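Local atomic coordinates of aminotransferase, class V family protein (Trichomonas vaginalis, PDB entry 5F8V), a protein that probably transfers an amino group between O-phospho-L-serine and 2-oxoglutarate in L-serine biosynthesis, using pyridoxal 5'-phosphate as cofactor. Residues A[272-277]-A[300-305]. Numbering follows the deposited sequence.
Sequences ALNKEK and RSRMNM
Arg302 kinks at chi3 (-53°), which turns its guanidinium so that NH1 comes up to Asn274 CB, while Met303 bends at chi2 and again at chi3 (95°), bringing its methyl CE against the same asparagine. CE sits over a face of the Asn274 amide, 3.4 Å from CG, and also above one face of the Arg302 guanidinium, offset toward its rim. Arg302 NH1 approaches Asn274 CB at 3.8 Å, the amide and guanidinium planes inclined at 56°. Nearer the arginine's backbone, CD meets Lys275 CG at 3.8 Å before the extended lysine chain runs on to Asp271. That aspartate also forms a salt bridge with Arg302 NH1, probably offsetting the like charges of Lys275 and Arg302; Glu163 makes a salt bridge with NH2 and Ser184 OG a hydrogen bond. The contact sets helix 267-286 of this class-V aminotransferase against the turn leading into strand 304-307. Ser301 OG shapes that turn, accepting from Met303 N (an ST turn) and, at 3.0 Å, from Asn304 N (an ST motif). A water lies within hydrogen-bonding reach of Asn274 O (2.9 Å) and Arg302 O (3.0 Å), though it has more acceptors nearby than protons. The buried Asn274 amide donates through ND2 to Asn351 OD1, and its OD1 receives a weak bond from Lys277 NZ.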
ATOM      1  N   ALA A 272     -28.106  11.355  -1.830  1.00 15.76           N
ATOM      2  CA  ALA A 272     -29.379  11.317  -2.577  1.00 15.83           C
ATOM      3  C   ALA A 272     -29.341  10.331  -3.750  1.00 15.36           C
ATOM      4  O   ALA A 272     -30.297   9.582  -3.960  1.00 15.09           O
ATOM      5  CB  ALA A 272     -29.773  12.712  -3.067  1.00 16.03           C
ATOM      6  N   LEU A 273     -28.247  10.324  -4.508  1.00 15.29           N
ATOM      7  CA  LEU A 273     -28.126   9.405  -5.653  1.00 15.59           C
ATOM      8  C   LEU A 273     -28.006   7.945  -5.209  1.00 15.14           C
ATOM      9  O   LEU A 273     -28.597   7.057  -5.814  1.00 14.86           O
ATOM     10  CB  LEU A 273     -26.941   9.781  -6.541  1.00 16.35           C
ATOM     11  CG  LEU A 273     -27.059  11.139  -7.247  1.00 16.80           C
ATOM     12  CD1 LEU A 273     -25.756  11.445  -7.971  1.00 16.89           C
ATOM     13  CD2 LEU A 273     -28.247  11.191  -8.206  1.00 16.88           C
ATOM     14  N   ASN A 274     -27.262   7.719  -4.135  1.00 14.86           N
ATOM     15  CA  ASN A 274     -27.116   6.392  -3.566  1.00 14.87           C
ATOM     16  C   ASN A 274     -28.425   5.848  -2.958  1.00 15.00           C
ATOM     17  O   ASN A 274     -28.737   4.670  -3.134  1.00 14.86           O
ATOM     18  CB  ASN A 274     -25.968   6.380  -2.563  1.00 14.71           C
ATOM     19  CG  ASN A 274     -24.605   6.560  -3.229  1.00 14.76           C
ATOM     20  OD1 ASN A 274     -24.405   6.196  -4.399  1.00 14.54           O
ATOM     21  ND2 ASN A 274     -23.652   7.090  -2.475  1.00 14.42           N
ATOM     22  N   LYS A 275     -29.194   6.707  -2.285  1.00 15.16           N
ATOM     23  CA  LYS A 275     -30.544   6.342  -1.812  1.00 15.66           C
ATOM     24  C   LYS A 275     -31.502   5.999  -2.955  1.00 16.60           C
ATOM     25  O   LYS A 275     -32.308   5.076  -2.827  1.00 16.81           O
ATOM     26  CB  LYS A 275     -31.166   7.450  -0.949  1.00 15.40           C
ATOM     27  CG  LYS A 275     -30.609   7.505   0.458  1.00 15.13           C
ATOM     28  CD  LYS A 275     -31.180   8.661   1.254  1.00 15.01           C
ATOM     29  CE  LYS A 275     -30.715   8.588   2.693  1.00 15.06           C
ATOM     30  NZ  LYS A 275     -30.848   9.904   3.362  1.00 15.39           N
ATOM     31  N   GLU A 276     -31.429   6.748  -4.053  1.00 17.79           N
ATOM     32  CA  GLU A 276     -32.256   6.458  -5.235  1.00 18.72           C
ATOM     33  C   GLU A 276     -31.964   5.073  -5.781  1.00 17.66           C
ATOM     34  O   GLU A 276     -32.878   4.280  -5.992  1.00 16.54           O
ATOM     35  CB  GLU A 276     -32.038   7.482  -6.350  1.00 20.60           C
ATOM     36  CG  GLU A 276     -32.835   8.758  -6.189  1.00 23.46           C
ATOM     37  CD  GLU A 276     -32.452   9.818  -7.212  1.00 26.31           C
ATOM     38  OE1 GLU A 276     -32.137   9.459  -8.378  1.00 27.63           O
ATOM     39  OE2 GLU A 276     -32.467  11.017  -6.839  1.00 29.23           O
ATOM     40  N   LYS A 277     -30.684   4.804  -6.028  1.00 16.97           N
ATOM     41  CA  LYS A 277     -30.250   3.496  -6.508  1.00 16.63           C
ATOM     42  C   LYS A 277     -30.644   2.364  -5.545  1.00 16.12           C
ATOM     43  O   LYS A 277     -31.199   1.360  -5.987  1.00 16.18           O
ATOM     44  CB  LYS A 277     -28.741   3.492  -6.781  1.00 17.36           C
ATOM     45  CG  LYS A 277     -28.334   4.333  -7.989  1.00 17.47           C
ATOM     46  CD  LYS A 277     -26.833   4.281  -8.231  1.00 18.20           C
ATOM     47  CE  LYS A 277     -26.065   5.142  -7.231  1.00 18.34           C
ATOM     48  NZ  LYS A 277     -24.632   5.277  -7.610  1.00 17.93           N
ATOM     49  N   ARG A 300     -30.971  -0.998   6.645  1.00 15.18           N
ATOM     50  CA  ARG A 300     -30.587  -1.416   5.294  1.00 15.13           C
ATOM     51  C   ARG A 300     -29.513  -0.512   4.688  1.00 14.85           C
ATOM     52  O   ARG A 300     -29.669   0.705   4.640  1.00 14.46           O
ATOM     53  CB  ARG A 300     -31.794  -1.493   4.363  1.00 15.25           C
ATOM     54  CG  ARG A 300     -32.554  -2.799   4.485  1.00 15.28           C
ATOM     55  CD  ARG A 300     -33.759  -2.847   3.559  1.00 15.11           C
ATOM     56  NE  ARG A 300     -34.237  -4.222   3.366  1.00 14.87           N
ATOM     57  CZ  ARG A 300     -35.309  -4.557   2.652  1.00 15.00           C
ATOM     58  NH1 ARG A 300     -36.056  -3.630   2.060  1.00 15.03           N
ATOM     59  NH2 ARG A 300     -35.646  -5.840   2.533  1.00 15.59           N
ATOM     60  N   SER A 301     -28.427  -1.136   4.235  1.00 14.39           N
ATOM     61  CA  SER A 301     -27.331  -0.438   3.588  1.00 14.11           C
ATOM     62  C   SER A 301     -27.748   0.149   2.245  1.00 14.53           C
ATOM     63  O   SER A 301     -28.496  -0.480   1.485  1.00 13.69           O
ATOM     64  CB  SER A 301     -26.154  -1.391   3.397  1.00 13.98           C
ATOM     65  OG  SER A 301     -25.081  -0.798   2.694  1.00 14.17           O
ATOM     66  N   ARG A 302     -27.264   1.365   1.974  1.00 14.52           N
ATOM     67  CA  ARG A 302     -27.395   1.969   0.656  1.00 15.32           C
ATOM     68  C   ARG A 302     -26.335   1.428  -0.299  1.00 15.92           C
ATOM     69  O   ARG A 302     -26.494   1.553  -1.501  1.00 17.47           O
ATOM     70  CB  ARG A 302     -27.246   3.496   0.717  1.00 15.14           C
ATOM     71  CG  ARG A 302     -28.266   4.225   1.589  1.00 15.37           C
ATOM     72  CD  ARG A 302     -27.776   5.608   2.025  1.00 15.21           C
ATOM     73  NE  ARG A 302     -26.453   5.499   2.642  1.00 14.72           N
ATOM     74  CZ  ARG A 302     -25.324   6.053   2.196  1.00 14.84           C
ATOM     75  NH1 ARG A 302     -25.310   6.884   1.153  1.00 15.00           N
ATOM     76  NH2 ARG A 302     -24.182   5.796   2.840  1.00 14.53           N
ATOM     77  N   MET A 303     -25.248   0.872   0.240  1.00 17.03           N
ATOM     78  CA  MET A 303     -24.053   0.517  -0.526  1.00 17.28           C
ATOM     79  C   MET A 303     -23.990  -0.962  -0.911  1.00 17.59           C
ATOM     80  O   MET A 303     -23.482  -1.296  -1.975  1.00 17.69           O
ATOM     81  CB  MET A 303     -22.796   0.855   0.282  1.00 17.93           C
ATOM     82  CG  MET A 303     -22.616   2.322   0.666  1.00 18.58           C
ATOM     83  SD  MET A 303     -22.147   3.386  -0.726  1.00 20.27           S
ATOM     84  CE  MET A 303     -23.763   3.984  -1.201  1.00 19.42           C
ATOM     85  N   ASN A 304     -24.470  -1.842  -0.033  1.00 17.57           N
ATOM     86  CA  ASN A 304     -24.400  -3.285  -0.250  1.00 17.19           C
ATOM     87  C   ASN A 304     -25.756  -3.901   0.053  1.00 18.08           C
ATOM     88  O   ASN A 304     -26.260  -3.790   1.174  1.00 18.82           O
ATOM     89  CB  ASN A 304     -23.318  -3.906   0.634  1.00 16.20           C
ATOM     90  CG  ASN A 304     -21.970  -3.212   0.490  1.00 15.74           C
ATOM     91  OD1 ASN A 304     -21.668  -2.272   1.235  1.00 14.48           O
ATOM     92  ND2 ASN A 304     -21.169  -3.637  -0.501  1.00 15.29           N
ATOM     93  N   MET A 305     -26.349  -4.533  -0.953  1.00 18.22           N
ATOM     94  CA  MET A 305     -27.704  -5.038  -0.875  1.00 18.79           C
ATOM     95  C   MET A 305     -27.675  -6.540  -1.085  1.00 18.37           C
ATOM     96  O   MET A 305     -27.845  -6.994  -2.214  1.00 17.15           O
ATOM     97  CB  MET A 305     -28.561  -4.359  -1.949  1.00 20.03           C
ATOM     98  CG  MET A 305     -28.886  -2.917  -1.606  1.00 21.18           C
ATOM     99  SD  MET A 305     -28.663  -1.740  -2.927  1.00 23.53           S
ATOM    100  CE  MET A 305     -26.932  -1.327  -2.769  1.00 23.49           C
TER
HETATM  101  O   HOH W   1     -26.613   2.942  -4.167  1.00 11.11           O